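Local coordinates for protein processed glycerol phosphate lipoteichoic acid synthase 2 (Bacillus subtilis, PDB 2W8D) that is a magnesium-binding member of the sulfatase family, built on the alpha/beta core of the alkaline phosphatase clan, at residues E88-N93 with M142-E146; Y124-H130 with G147-D153; G131-F136 with N166-K170; A155-M159 with F174-S178; M169-F175 with F193-S197. The contacts are given in a common frame with arbitrary orientation. Residue numbers count along the deposited sequence, not the author numbering.

Contact 1: residues E88-N93 with M142-E146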
# COMPACT_ATOMS: atom_id res chain seq x y z
N GLU A 88 -5.33 -2.25 0.44
CA GLU A 88 -5.43 -2.72 1.87
C GLU A 88 -5.42 -4.25 1.96
O GLU A 88 -4.80 -4.84 2.86
CB GLU A 88 -6.72 -2.24 2.57
CG GLU A 88 -6.89 -0.76 2.66
CD GLU A 88 -8.14 -0.42 3.47
OE1 GLU A 88 -8.21 -0.84 4.66
OE2 GLU A 88 -9.04 0.24 2.89
N PHE A 89 -6.09 -4.90 1.02
CA PHE A 89 -6.13 -6.36 1.03
C PHE A 89 -4.74 -7.00 0.91
O PHE A 89 -4.43 -7.98 1.58
CB PHE A 89 -7.00 -6.89 -0.12
CG PHE A 89 -7.18 -8.39 -0.10
CD1 PHE A 89 -7.98 -8.99 0.87
CD2 PHE A 89 -6.53 -9.20 -1.05
CE1 PHE A 89 -8.17 -10.37 0.88
CE2 PHE A 89 -6.69 -10.59 -1.03
CZ PHE A 89 -7.52 -11.18 -0.06
N MSE A 90 -3.93 -6.41 0.05
CA MSE A 90 -2.56 -6.85 -0.16
C MSE A 90 -1.64 -6.57 1.03
O MSE A 90 -0.80 -7.41 1.33
CB MSE A 90 -2.02 -6.26 -1.46
CG MSE A 90 -2.65 -6.96 -2.66
SE MSE A 90 -1.94 -6.33 -4.37
CE MSE A 90 -3.04 -4.75 -4.56
N MSE A 91 -1.82 -5.41 1.70
CA MSE A 91 -1.04 -5.08 2.90
C MSE A 91 -1.29 -6.10 3.98
O MSE A 91 -0.37 -6.51 4.65
CB MSE A 91 -1.38 -3.70 3.50
CG MSE A 91 -1.17 -2.52 2.58
SE MSE A 91 0.68 -2.34 1.95
CE MSE A 91 0.35 -2.09 0.04
N GLU A 92 -2.55 -6.50 4.15
CA GLU A 92 -2.90 -7.45 5.23
C GLU A 92 -2.70 -8.91 4.85
O GLU A 92 -2.60 -9.73 5.73
CB GLU A 92 -4.34 -7.28 5.74
CG GLU A 92 -4.82 -5.89 6.22
CD GLU A 92 -3.73 -4.97 6.75
OE1 GLU A 92 -2.79 -5.43 7.42
OE2 GLU A 92 -3.83 -3.75 6.52
N ASN A 93 -2.64 -9.25 3.56
CA ASN A 93 -2.67 -10.68 3.20
C ASN A 93 -1.55 -11.21 2.34
O ASN A 93 -1.33 -12.41 2.32
CB ASN A 93 -4.01 -11.05 2.56
CG ASN A 93 -5.14 -10.86 3.50
OD1 ASN A 93 -5.33 -11.69 4.39
ND2 ASN A 93 -5.91 -9.77 3.35
N MSE A 142 -15.11 -7.18 5.94
CA MSE A 142 -13.80 -7.74 5.61
C MSE A 142 -12.75 -7.64 6.72
O MSE A 142 -11.90 -8.51 6.85
CB MSE A 142 -13.23 -7.06 4.34
CG MSE A 142 -11.78 -7.41 3.98
SE MSE A 142 -11.55 -9.37 3.64
CE MSE A 142 -11.95 -9.55 1.70
N TYR A 143 -12.79 -6.55 7.48
CA TYR A 143 -11.89 -6.37 8.59
C TYR A 143 -12.13 -7.41 9.65
O TYR A 143 -11.21 -7.80 10.35
CB TYR A 143 -12.06 -4.99 9.20
CG TYR A 143 -11.46 -3.86 8.41
CD1 TYR A 143 -10.63 -4.07 7.30
CD2 TYR A 143 -11.72 -2.56 8.78
CE1 TYR A 143 -10.12 -2.98 6.58
CE2 TYR A 143 -11.21 -1.49 8.10
CZ TYR A 143 -10.42 -1.69 7.01
OH TYR A 143 -9.94 -0.55 6.41
N LYS A 144 -13.37 -7.89 9.76
CA LYS A 144 -13.68 -8.87 10.78
C LYS A 144 -13.01 -10.17 10.40
O LYS A 144 -12.46 -10.88 11.26
CB LYS A 144 -15.18 -9.09 10.87
CG LYS A 144 -15.93 -7.94 11.42
CD LYS A 144 -17.39 -8.30 11.37
CE LYS A 144 -18.11 -7.76 12.54
NZ LYS A 144 -18.81 -6.53 12.16
N ALA A 145 -13.03 -10.48 9.10
CA ALA A 145 -12.36 -11.67 8.59
C ALA A 145 -10.85 -11.54 8.81
O ALA A 145 -10.15 -12.55 8.98
CB ALA A 145 -12.69 -11.86 7.09
N GLU A 146 -10.35 -10.31 8.80
CA GLU A 146 -8.90 -10.06 8.91
C GLU A 146 -8.39 -9.99 10.36
O GLU A 146 -7.19 -9.88 10.60
CB GLU A 146 -8.49 -8.80 8.11
CG GLU A 146 -8.62 -8.97 6.59
CD GLU A 146 -8.21 -7.72 5.77
OE1 GLU A 146 -8.29 -6.56 6.28
OE2 GLU A 146 -7.79 -7.93 4.59
O HOH W 1 -7.29 -4.86 4.75
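Glu146, the residue following 139-145, reaches across to helix 86-93 and buries more area in this contact than any other residue. Its OE2 accepts a hydrogen bond from Asn93 ND2 (2.9 Å), an amide nitrogen that also bonds back to Phe89 O (2.9 Å). Its OE1 lies 3.5 Å from Glu92 CG and takes a short hydrogen bond from water 1 (2.5 Å), which also donates weakly to Glu88 O (3.1 Å). Both helices belong to the alpha/beta core of the sulfatase family; helix 86-93 starts just after Thr84, a phosphothreonine of the magnesium site. One turn back from Asn93, Phe89 CE1 lies 4.0 Å from CE of Met142, a selenomethionine, and Phe89 CD1 3.9 Å from Glu146 OE2. At the other end of segment 88-93, Glu88 OE1 receives a very short hydrogen bond from Tyr143 OH (2.5 Å), while salt bridges to Lys192 and Arg139 offset the buried charge of Glu88.

Contact 2: residues Y124-H130 with G147-D153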
# COMPACT_ATOMS: atom_id res chain seq x y z
N TYR A 124 -0.63 -7.92 19.83
CA TYR A 124 -0.95 -6.66 19.14
C TYR A 124 -2.45 -6.39 19.14
O TYR A 124 -3.26 -7.26 18.80
CB TYR A 124 -0.39 -6.62 17.69
CG TYR A 124 1.12 -6.34 17.60
CD1 TYR A 124 1.62 -5.15 17.05
CD2 TYR A 124 2.06 -7.28 18.05
CE1 TYR A 124 2.99 -4.92 16.98
CE2 TYR A 124 3.42 -7.05 17.98
CZ TYR A 124 3.89 -5.87 17.47
OH TYR A 124 5.25 -5.68 17.39
N THR A 125 -2.83 -5.19 19.53
CA THR A 125 -4.19 -4.76 19.30
C THR A 125 -4.20 -4.10 17.91
O THR A 125 -3.28 -3.38 17.57
CB THR A 125 -4.66 -3.81 20.41
OG1 THR A 125 -4.62 -4.48 21.69
CG2 THR A 125 -6.08 -3.37 20.15
N SER A 126 -5.20 -4.38 17.09
CA SER A 126 -5.26 -3.78 15.77
C SER A 126 -6.48 -2.87 15.62
O SER A 126 -7.56 -3.18 16.16
CB SER A 126 -5.18 -4.84 14.64
OG SER A 126 -6.10 -5.92 14.83
N ALA A 127 -6.30 -1.74 14.93
CA ALA A 127 -7.38 -0.78 14.66
C ALA A 127 -7.20 -0.07 13.31
O ALA A 127 -6.08 0.26 12.93
CB ALA A 127 -7.47 0.26 15.78
N THR A 128 -8.31 0.19 12.60
CA THR A 128 -8.26 1.05 11.43
C THR A 128 -8.86 2.40 11.77
O THR A 128 -9.82 2.46 12.54
CB THR A 128 -9.07 0.44 10.28
OG1 THR A 128 -8.49 -0.82 9.92
CG2 THR A 128 -9.11 1.39 9.08
N PHE A 129 -8.29 3.48 11.20
CA PHE A 129 -8.86 4.82 11.31
C PHE A 129 -9.27 5.30 9.94
O PHE A 129 -8.52 5.14 8.98
CB PHE A 129 -7.83 5.79 11.90
CG PHE A 129 -7.39 5.41 13.28
CD1 PHE A 129 -7.94 6.05 14.39
CD2 PHE A 129 -6.46 4.39 13.48
CE1 PHE A 129 -7.55 5.68 15.67
CE2 PHE A 129 -6.07 4.02 14.76
CZ PHE A 129 -6.62 4.67 15.85
N HIS A 130 -10.43 5.89 9.82
CA HIS A 130 -10.89 6.36 8.53
C HIS A 130 -12.07 7.28 8.72
O HIS A 130 -12.97 6.99 9.51
CB HIS A 130 -11.28 5.17 7.69
CG HIS A 130 -11.67 5.51 6.29
ND1 HIS A 130 -10.82 6.15 5.42
CD2 HIS A 130 -12.81 5.28 5.61
CE1 HIS A 130 -11.42 6.32 4.26
NE2 HIS A 130 -12.63 5.79 4.35
N GLY A 147 -9.33 -10.08 11.29
CA GLY A 147 -9.07 -9.94 12.70
C GLY A 147 -8.81 -8.55 13.23
O GLY A 147 -8.21 -8.41 14.29
N ILE A 148 -9.23 -7.51 12.53
CA ILE A 148 -8.94 -6.18 13.03
C ILE A 148 -9.84 -5.98 14.27
O ILE A 148 -11.07 -6.15 14.16
CB ILE A 148 -9.18 -5.05 12.01
CG1 ILE A 148 -8.40 -5.22 10.68
CG2 ILE A 148 -8.84 -3.69 12.63
CD1 ILE A 148 -7.02 -5.68 10.77
N ASP A 149 -9.24 -5.64 15.43
CA ASP A 149 -10.02 -5.55 16.70
C ASP A 149 -10.92 -4.34 16.70
O ASP A 149 -11.99 -4.39 17.28
CB ASP A 149 -9.13 -5.44 17.97
CG ASP A 149 -8.23 -6.63 18.16
OD1 ASP A 149 -8.77 -7.71 18.39
OD2 ASP A 149 -6.98 -6.51 18.03
N LYS A 150 -10.47 -3.23 16.11
CA LYS A 150 -11.22 -1.99 16.23
C LYS A 150 -11.32 -1.19 14.92
O LYS A 150 -10.36 -1.10 14.16
CB LYS A 150 -10.63 -1.11 17.33
CG LYS A 150 -10.70 -1.65 18.76
CD LYS A 150 -9.72 -0.87 19.61
CE LYS A 150 -9.55 -1.40 21.03
NZ LYS A 150 -10.81 -1.26 21.80
N PHE A 151 -12.48 -0.60 14.69
CA PHE A 151 -12.67 0.21 13.51
C PHE A 151 -13.13 1.61 13.89
O PHE A 151 -14.28 1.82 14.17
CB PHE A 151 -13.66 -0.49 12.54
CG PHE A 151 -13.69 0.10 11.15
CD1 PHE A 151 -13.01 1.29 10.85
CD2 PHE A 151 -14.43 -0.51 10.14
CE1 PHE A 151 -13.04 1.85 9.56
CE2 PHE A 151 -14.48 0.05 8.83
CZ PHE A 151 -13.78 1.23 8.55
N PHE A 152 -12.22 2.58 13.90
CA PHE A 152 -12.59 3.98 14.18
C PHE A 152 -13.07 4.66 12.92
O PHE A 152 -12.30 5.34 12.25
CB PHE A 152 -11.43 4.76 14.81
CG PHE A 152 -11.06 4.28 16.19
CD1 PHE A 152 -11.85 4.58 17.28
CD2 PHE A 152 -9.93 3.49 16.39
CE1 PHE A 152 -11.54 4.11 18.58
CE2 PHE A 152 -9.59 3.03 17.66
CZ PHE A 152 -10.41 3.32 18.76
N ASP A 153 -14.34 4.49 12.57
CA ASP A 153 -14.86 5.13 11.37
C ASP A 153 -15.38 6.55 11.67
O ASP A 153 -15.10 7.13 12.74
CB ASP A 153 -15.92 4.26 10.68
CG ASP A 153 -17.22 4.20 11.47
OD1 ASP A 153 -17.28 4.75 12.61
OD2 ASP A 153 -18.18 3.60 10.95
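A beta-alpha-beta unit is closed here: strand 125-130, helix 139-145 and strand 150-152 follow one another, and the two strands run parallel at 20°, their axes 4.6 Å apart. Gly147, with positive phi in a Schellman motif, ends the helix and turns the chain toward the sheet. Four backbone hydrogen bonds alternate between the strands: Lys150 N to Ser126 O (2.9 Å), Thr128 N to Lys150 O (2.9 Å), Phe152 N to Thr128 O (2.8 Å) and His130 N to Phe152 O (3.1 Å). On one face, the planes of Phe129 and Phe152 are close to parallel (18°) but the rings are offset with little overlap, centroids 4.9 Å apart, and Ala127 CB lies 4.0 Å from Phe152 CE2. The other face carries Thr128 and Phe151, CG2 of Thr128 4.0 Å from Phe151 CE1. At the start of the strand pair, Ser126 N donates to Asp149 OD2 (2.9 Å) and Asp149 N to Ser126 OG (3.2 Å). This reciprocal pair extends the pairing through side chains, with Lys120 balancing the aspartate charge.

Contact 3: residues G131-F136 with N166-K170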
# COMPACT_ATOMS: atom_id res chain seq x y z
N GLY A 131 -12.06 8.41 8.02
CA GLY A 131 -13.07 9.45 8.23
C GLY A 131 -14.30 9.29 7.36
O GLY A 131 -14.78 10.27 6.82
N ASN A 132 -14.81 8.07 7.22
CA ASN A 132 -15.98 7.79 6.39
C ASN A 132 -16.70 6.60 6.99
O ASN A 132 -16.14 5.92 7.84
CB ASN A 132 -15.57 7.51 4.93
CG ASN A 132 -16.78 7.47 3.95
OD1 ASN A 132 -17.90 7.80 4.31
ND2 ASN A 132 -16.53 7.04 2.72
N THR A 133 -17.94 6.34 6.59
CA THR A 133 -18.67 5.25 7.18
C THR A 133 -17.97 3.90 6.94
O THR A 133 -17.30 3.70 5.93
CB THR A 133 -20.17 5.23 6.77
OG1 THR A 133 -20.81 4.12 7.39
CG2 THR A 133 -20.35 5.12 5.25
N GLN A 134 -18.09 3.02 7.93
CA GLN A 134 -17.52 1.67 7.91
C GLN A 134 -18.08 0.76 6.81
O GLN A 134 -17.46 -0.24 6.47
CB GLN A 134 -17.74 1.00 9.28
CG GLN A 134 -19.20 0.78 9.68
CD GLN A 134 -19.34 0.20 11.05
OE1 GLN A 134 -19.35 0.92 12.06
NE2 GLN A 134 -19.49 -1.10 11.12
N THR A 135 -19.24 1.08 6.24
CA THR A 135 -19.80 0.23 5.18
C THR A 135 -19.12 0.46 3.85
O THR A 135 -19.23 -0.40 2.97
CB THR A 135 -21.28 0.46 4.99
OG1 THR A 135 -21.48 1.83 4.62
CG2 THR A 135 -22.06 0.13 6.28
N PHE A 136 -18.39 1.58 3.70
CA PHE A 136 -17.75 1.90 2.43
C PHE A 136 -16.75 0.80 2.09
O PHE A 136 -16.04 0.34 2.97
CB PHE A 136 -17.09 3.30 2.43
CG PHE A 136 -16.99 3.92 1.04
CD1 PHE A 136 -18.02 4.75 0.54
CD2 PHE A 136 -15.87 3.67 0.22
CE1 PHE A 136 -17.94 5.31 -0.75
CE2 PHE A 136 -15.76 4.22 -1.09
CZ PHE A 136 -16.80 5.05 -1.58
N ASN A 166 -15.81 15.53 0.39
CA ASN A 166 -16.65 14.70 -0.47
C ASN A 166 -16.93 13.31 0.12
O ASN A 166 -18.09 12.99 0.43
CB ASN A 166 -16.04 14.59 -1.88
CG ASN A 166 -16.13 15.90 -2.66
OD1 ASN A 166 -17.24 16.43 -2.91
ND2 ASN A 166 -14.96 16.44 -3.06
N TYR A 167 -15.88 12.51 0.30
CA TYR A 167 -16.06 11.18 0.90
C TYR A 167 -16.10 11.19 2.42
O TYR A 167 -16.38 10.14 3.02
CB TYR A 167 -15.04 10.17 0.38
CG TYR A 167 -15.17 9.88 -1.09
CD1 TYR A 167 -14.66 10.78 -2.03
CD2 TYR A 167 -15.83 8.74 -1.55
CE1 TYR A 167 -14.78 10.56 -3.39
CE2 TYR A 167 -15.95 8.49 -2.93
CZ TYR A 167 -15.42 9.41 -3.84
OH TYR A 167 -15.52 9.22 -5.19
N GLY A 168 -15.84 12.34 3.04
CA GLY A 168 -15.91 12.48 4.49
C GLY A 168 -14.88 13.44 5.05
O GLY A 168 -14.73 14.56 4.56
N MSE A 169 -14.19 13.01 6.10
CA MSE A 169 -13.27 13.91 6.81
C MSE A 169 -12.10 14.32 5.92
O MSE A 169 -11.54 13.51 5.19
CB MSE A 169 -12.68 13.24 8.06
CG MSE A 169 -13.65 12.97 9.15
SE MSE A 169 -14.40 14.57 10.03
CE MSE A 169 -12.77 15.25 10.90
N LYS A 170 -11.72 15.59 6.01
CA LYS A 170 -10.45 16.07 5.50
C LYS A 170 -9.29 15.52 6.35
O LYS A 170 -9.43 15.38 7.56
CB LYS A 170 -10.43 17.59 5.53
CG LYS A 170 -11.38 18.22 4.52
CD LYS A 170 -11.43 19.72 4.73
CE LYS A 170 -12.30 20.42 3.71
NZ LYS A 170 -12.62 21.79 4.22
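Tyr167 lies beside Phe136, its CE2 3.8 Å from Phe136 CZ; the ring planes are at 90°, with centroids 5.8 Å apart, and Tyr167 also stacks on His199. Behind this aromatic pair the two loops, one after strand 125-130 and the other before helix 171-183, are joined by a backbone bond: Met169 N donates to Gly131 O (2.9 Å), nearly straight at 170°. Gly168 CA makes a CA-H...O contact with Gly131 O (3.4 Å). The chain of 131-136 is shaped by Asn132, whose OD1 accepts from Thr133 N (2.7 Å), and by a type I beta turn from Thr133 to Phe136. That turn returns the Phe136 side chain toward Tyr167; the side chain of Phe136 lies about 8 Å from the bound magnesium ion. A side chain on Gly131 would collide with Met169 CB, and one on Gly168 with Gly131 O. Two glycines thus allow a direct amide-to-carbonyl bond, so the inner part of the contact rests on main-chain polarity and the outer part on ring packing.

Contact 4: residues A155-M159 with F174-S178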
# COMPACT_ATOMS: atom_id res chain seq x y z
N ALA A 155 -18.06 7.71 12.65
CA ALA A 155 -18.84 7.94 13.88
C ALA A 155 -17.98 8.57 14.99
O ALA A 155 -18.51 9.18 15.91
CB ALA A 155 -19.52 6.64 14.37
N TYR A 156 -16.66 8.43 14.91
CA TYR A 156 -15.78 8.91 15.96
C TYR A 156 -15.16 10.28 15.68
O TYR A 156 -14.37 10.77 16.49
CB TYR A 156 -14.67 7.91 16.23
CG TYR A 156 -15.11 6.64 16.88
CD1 TYR A 156 -15.02 6.47 18.28
CD2 TYR A 156 -15.59 5.57 16.12
CE1 TYR A 156 -15.43 5.28 18.89
CE2 TYR A 156 -15.99 4.38 16.71
CZ TYR A 156 -15.90 4.24 18.08
OH TYR A 156 -16.32 3.04 18.63
N TYR A 157 -15.50 10.87 14.54
CA TYR A 157 -15.07 12.21 14.18
C TYR A 157 -16.23 13.19 14.12
O TYR A 157 -17.35 12.81 13.84
CB TYR A 157 -14.32 12.16 12.85
CG TYR A 157 -13.16 11.19 12.88
CD1 TYR A 157 -11.89 11.62 13.24
CD2 TYR A 157 -13.34 9.83 12.60
CE1 TYR A 157 -10.83 10.75 13.31
CE2 TYR A 157 -12.28 8.94 12.65
CZ TYR A 157 -11.03 9.41 13.02
OH TYR A 157 -9.97 8.55 13.09
N ASP A 158 -15.96 14.45 14.46
CA ASP A 158 -16.87 15.58 14.28
C ASP A 158 -17.07 15.87 12.78
O ASP A 158 -16.19 16.43 12.12
CB ASP A 158 -16.27 16.81 14.96
CG ASP A 158 -17.27 17.94 15.16
OD1 ASP A 158 -18.47 17.76 14.84
OD2 ASP A 158 -16.86 19.03 15.65
N MSE A 159 -18.23 15.49 12.24
CA MSE A 159 -18.47 15.57 10.78
C MSE A 159 -19.11 16.91 10.36
O MSE A 159 -20.03 16.91 9.54
CB MSE A 159 -19.33 14.39 10.28
CG MSE A 159 -18.70 13.00 10.40
SE MSE A 159 -17.28 12.62 9.07
CE MSE A 159 -18.33 12.55 7.39
N PHE A 174 -8.82 14.95 10.47
CA PHE A 174 -8.88 13.51 10.68
C PHE A 174 -7.66 13.07 11.49
O PHE A 174 -7.80 12.37 12.47
CB PHE A 174 -8.99 12.77 9.34
CG PHE A 174 -8.52 11.36 9.39
CD1 PHE A 174 -9.28 10.38 10.00
CD2 PHE A 174 -7.30 11.01 8.83
CE1 PHE A 174 -8.83 9.06 10.04
CE2 PHE A 174 -6.84 9.70 8.88
CZ PHE A 174 -7.61 8.73 9.48
N PHE A 175 -6.47 13.53 11.12
CA PHE A 175 -5.27 13.21 11.90
C PHE A 175 -5.22 13.80 13.32
O PHE A 175 -4.72 13.13 14.23
CB PHE A 175 -3.99 13.55 11.14
CG PHE A 175 -3.63 12.56 10.09
CD1 PHE A 175 -3.43 11.22 10.41
CD2 PHE A 175 -3.47 12.97 8.75
CE1 PHE A 175 -3.08 10.31 9.43
CE2 PHE A 175 -3.10 12.09 7.79
CZ PHE A 175 -2.93 10.74 8.10
N LYS A 176 -5.72 15.02 13.53
CA LYS A 176 -5.77 15.60 14.86
C LYS A 176 -6.60 14.77 15.82
O LYS A 176 -6.15 14.39 16.90
CB LYS A 176 -6.39 17.00 14.80
CG LYS A 176 -5.46 18.15 15.17
CD LYS A 176 -4.80 17.98 16.53
CE LYS A 176 -3.66 19.00 16.65
NZ LYS A 176 -2.54 18.69 15.72
N GLU A 177 -7.84 14.51 15.39
CA GLU A 177 -8.85 13.76 16.14
C GLU A 177 -8.48 12.29 16.41
O GLU A 177 -8.88 11.73 17.44
CB GLU A 177 -10.21 13.89 15.46
CG GLU A 177 -10.95 15.17 15.92
CD GLU A 177 -12.04 15.62 14.96
OE1 GLU A 177 -13.15 15.05 14.99
OE2 GLU A 177 -11.81 16.59 14.20
N SER A 178 -7.68 11.71 15.52
CA SER A 178 -7.19 10.35 15.71
C SER A 178 -6.17 10.19 16.86
O SER A 178 -6.04 9.08 17.38
CB SER A 178 -6.59 9.79 14.42
OG SER A 178 -7.55 9.77 13.37
O HOH W 2 -13.21 13.34 17.45
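Phe174, in the first turns of helix 171-183, meets Tyr157 of the loop after strand 150-152. Its CE1 lies 3.3 Å from Tyr157 OH and its CD1 3.6 Å from Tyr157 CZ, while the rings, with centroids 5.3 Å apart and planes at 45°, are set obliquely. The next two side chains of the helix turn elsewhere, Phe175 stacking on Phe238 of helix 219-244. Glu177 points back at the loop: its CB is 3.6 Å from CD1 at the edge of the Tyr157 ring, and its OE1 accepts a hydrogen bond from Asp158 N (2.9 Å). Water 2 donates to that same Glu177 OE1 (3.0 Å) and to Tyr156 O (3.0 Å). Ser178, one turn on from Phe174, takes a hydrogen bond from Tyr157 OH to its OG (2.7 Å), and its OG donates a hydrogen bond to Phe174 O (2.8 Å). Tyr157 can therefore sit buried among Phe174 and Phe129 with its hydroxyl satisfied, while the helix's glutamate holds the loop by a main-chain amide lying outside any regular pairing.

Contact 5: residues M169-F175 with F193-S197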
# COMPACT_ATOMS: atom_id res chain seq x y z
N MSE A 169 -14.19 13.01 6.10
CA MSE A 169 -13.27 13.91 6.81
C MSE A 169 -12.10 14.32 5.92
O MSE A 169 -11.54 13.51 5.19
CB MSE A 169 -12.68 13.24 8.06
CG MSE A 169 -13.65 12.97 9.15
SE MSE A 169 -14.40 14.57 10.03
CE MSE A 169 -12.77 15.25 10.90
N LYS A 170 -11.72 15.59 6.01
CA LYS A 170 -10.45 16.07 5.50
C LYS A 170 -9.29 15.52 6.35
O LYS A 170 -9.43 15.38 7.56
CB LYS A 170 -10.43 17.59 5.53
CG LYS A 170 -11.38 18.22 4.52
CD LYS A 170 -11.43 19.72 4.73
CE LYS A 170 -12.30 20.42 3.71
NZ LYS A 170 -12.62 21.79 4.22
N ASP A 171 -8.15 15.22 5.72
CA ASP A 171 -6.98 14.67 6.40
C ASP A 171 -6.45 15.46 7.63
O ASP A 171 -6.18 14.85 8.64
CB ASP A 171 -5.87 14.42 5.38
CG ASP A 171 -6.26 13.42 4.30
OD1 ASP A 171 -7.31 12.74 4.42
OD2 ASP A 171 -5.51 13.32 3.29
N LYS A 172 -6.30 16.78 7.55
CA LYS A 172 -5.81 17.57 8.70
C LYS A 172 -6.59 17.38 10.00
O LYS A 172 -5.99 16.97 10.98
CB LYS A 172 -5.61 19.07 8.39
CG LYS A 172 -4.34 19.36 7.57
CD LYS A 172 -4.13 20.85 7.37
CE LYS A 172 -3.09 21.14 6.31
NZ LYS A 172 -3.15 22.59 5.88
N PRO A 173 -7.93 17.60 10.01
CA PRO A 173 -8.69 17.28 11.25
C PRO A 173 -8.83 15.78 11.52
O PRO A 173 -8.95 15.37 12.67
CB PRO A 173 -10.06 17.92 11.02
CG PRO A 173 -10.15 18.11 9.54
CD PRO A 173 -8.76 18.32 9.03
N PHE A 174 -8.82 14.95 10.47
CA PHE A 174 -8.88 13.51 10.68
C PHE A 174 -7.66 13.07 11.49
O PHE A 174 -7.80 12.37 12.47
CB PHE A 174 -8.99 12.77 9.34
CG PHE A 174 -8.52 11.36 9.39
CD1 PHE A 174 -9.28 10.38 10.00
CD2 PHE A 174 -7.30 11.01 8.83
CE1 PHE A 174 -8.83 9.06 10.04
CE2 PHE A 174 -6.84 9.70 8.88
CZ PHE A 174 -7.61 8.73 9.48
N PHE A 175 -6.47 13.53 11.12
CA PHE A 175 -5.27 13.21 11.90
C PHE A 175 -5.22 13.80 13.32
O PHE A 175 -4.72 13.13 14.23
CB PHE A 175 -3.99 13.55 11.14
CG PHE A 175 -3.63 12.56 10.09
CD1 PHE A 175 -3.43 11.22 10.41
CD2 PHE A 175 -3.47 12.97 8.75
CE1 PHE A 175 -3.08 10.31 9.43
CE2 PHE A 175 -3.10 12.09 7.79
CZ PHE A 175 -2.93 10.74 8.10
N PHE A 193 -4.19 4.00 8.90
CA PHE A 193 -4.81 5.29 8.64
C PHE A 193 -5.12 5.47 7.15
O PHE A 193 -4.21 5.53 6.31
CB PHE A 193 -3.90 6.41 9.14
CG PHE A 193 -3.84 6.51 10.64
CD1 PHE A 193 -4.56 7.48 11.30
CD2 PHE A 193 -3.05 5.64 11.38
CE1 PHE A 193 -4.50 7.57 12.70
CE2 PHE A 193 -2.98 5.73 12.74
CZ PHE A 193 -3.70 6.70 13.42
N ILE A 194 -6.41 5.51 6.81
CA ILE A 194 -6.79 5.63 5.40
C ILE A 194 -7.20 7.07 5.10
O ILE A 194 -8.28 7.51 5.52
CB ILE A 194 -7.94 4.65 5.01
CG1 ILE A 194 -7.75 3.25 5.64
CG2 ILE A 194 -8.14 4.63 3.42
CD1 ILE A 194 -6.52 2.47 5.17
N THR A 195 -6.33 7.79 4.40
CA THR A 195 -6.57 9.20 4.07
C THR A 195 -7.64 9.27 3.00
O THR A 195 -7.87 8.28 2.32
CB THR A 195 -5.27 9.95 3.62
OG1 THR A 195 -4.75 9.42 2.37
CG2 THR A 195 -4.22 9.85 4.72
N LEU A 196 -8.23 10.44 2.82
CA LEU A 196 -9.38 10.70 1.93
C LEU A 196 -9.24 11.89 0.98
O LEU A 196 -9.90 11.90 -0.08
CB LEU A 196 -10.60 11.04 2.79
CG LEU A 196 -11.41 9.81 3.19
CD1 LEU A 196 -12.56 10.18 4.09
CD2 LEU A 196 -11.86 9.03 1.93
N SER A 197 -8.48 12.91 1.38
CA SER A 197 -8.51 14.22 0.77
C SER A 197 -7.98 14.25 -0.67
O SER A 197 -8.49 15.01 -1.47
CB SER A 197 -7.74 15.24 1.63
OG SER A 197 -8.51 15.72 2.74
O HOH W 3 -5.25 12.03 0.90
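Met169, a selenomethionine, brings its carbonyl O to 3.6 Å from Leu196 CB as the chain nears helix 171-183. Lys170, at the N-cap position, touches Ser197 through its backbone, Lys170 CA to Ser197 OG 3.4 Å, while its amine leaves to pair with Asp208. Asp171 is the polar centre. Its backbone N donates to Ser197 OG (3.0 Å), so an amide of the helix's open first turn finds its acceptor in the facing loop; in return its OD1 accepts from Leu196 N (2.9 Å) and Ser197 N (3.3 Å). Water 3 donates to Asp171 OD2 (2.7 Å) and Thr195 OG1 (3.0 Å), a hydroxyl also bonded to Ser38 O and to the amide of Glu40, a magnesium ligand. Further on, Phe174 CZ lies 3.8 Å from Phe193 CD1. Phe175 CE1 reaches that same Phe193 CD1 at 3.7 Å, the two rings oblique at 32°, and Phe175 CZ meets Thr195 CG2 at 3.7 Å. Phenylalanines make the packing here; a helix laid on a parallel strand, with the loop at the strand's C-terminal end near the metal site, is typical of the alpha/beta fold of the alkaline phosphatase clan.

Contacts 1, 2, 4 and 5 are buried, contact 1 nearest the chain centre and contact 4 farthest from it, with an exposed rim at Asp158; contact 3 is partly buried. Contact 1 packs helix 86-93 against the helix of the beta-alpha-beta unit whose strands pair in contact 2, Tyr143 packing on Thr128 and Phe151. Their chemistry differs: buried carboxylates join helices in one, backbone bonds join strands in the other. Contacts 4 and 5 use helix 171-183, which rests on the sheet through phenylalanines. Contact 3 meets both of them at Met169, whose selenium packs against Met159. Phe129 O bonds to Ile194 N (3.1 Å), joining contacts 2 and 5 as neighbouring strands of one sheet.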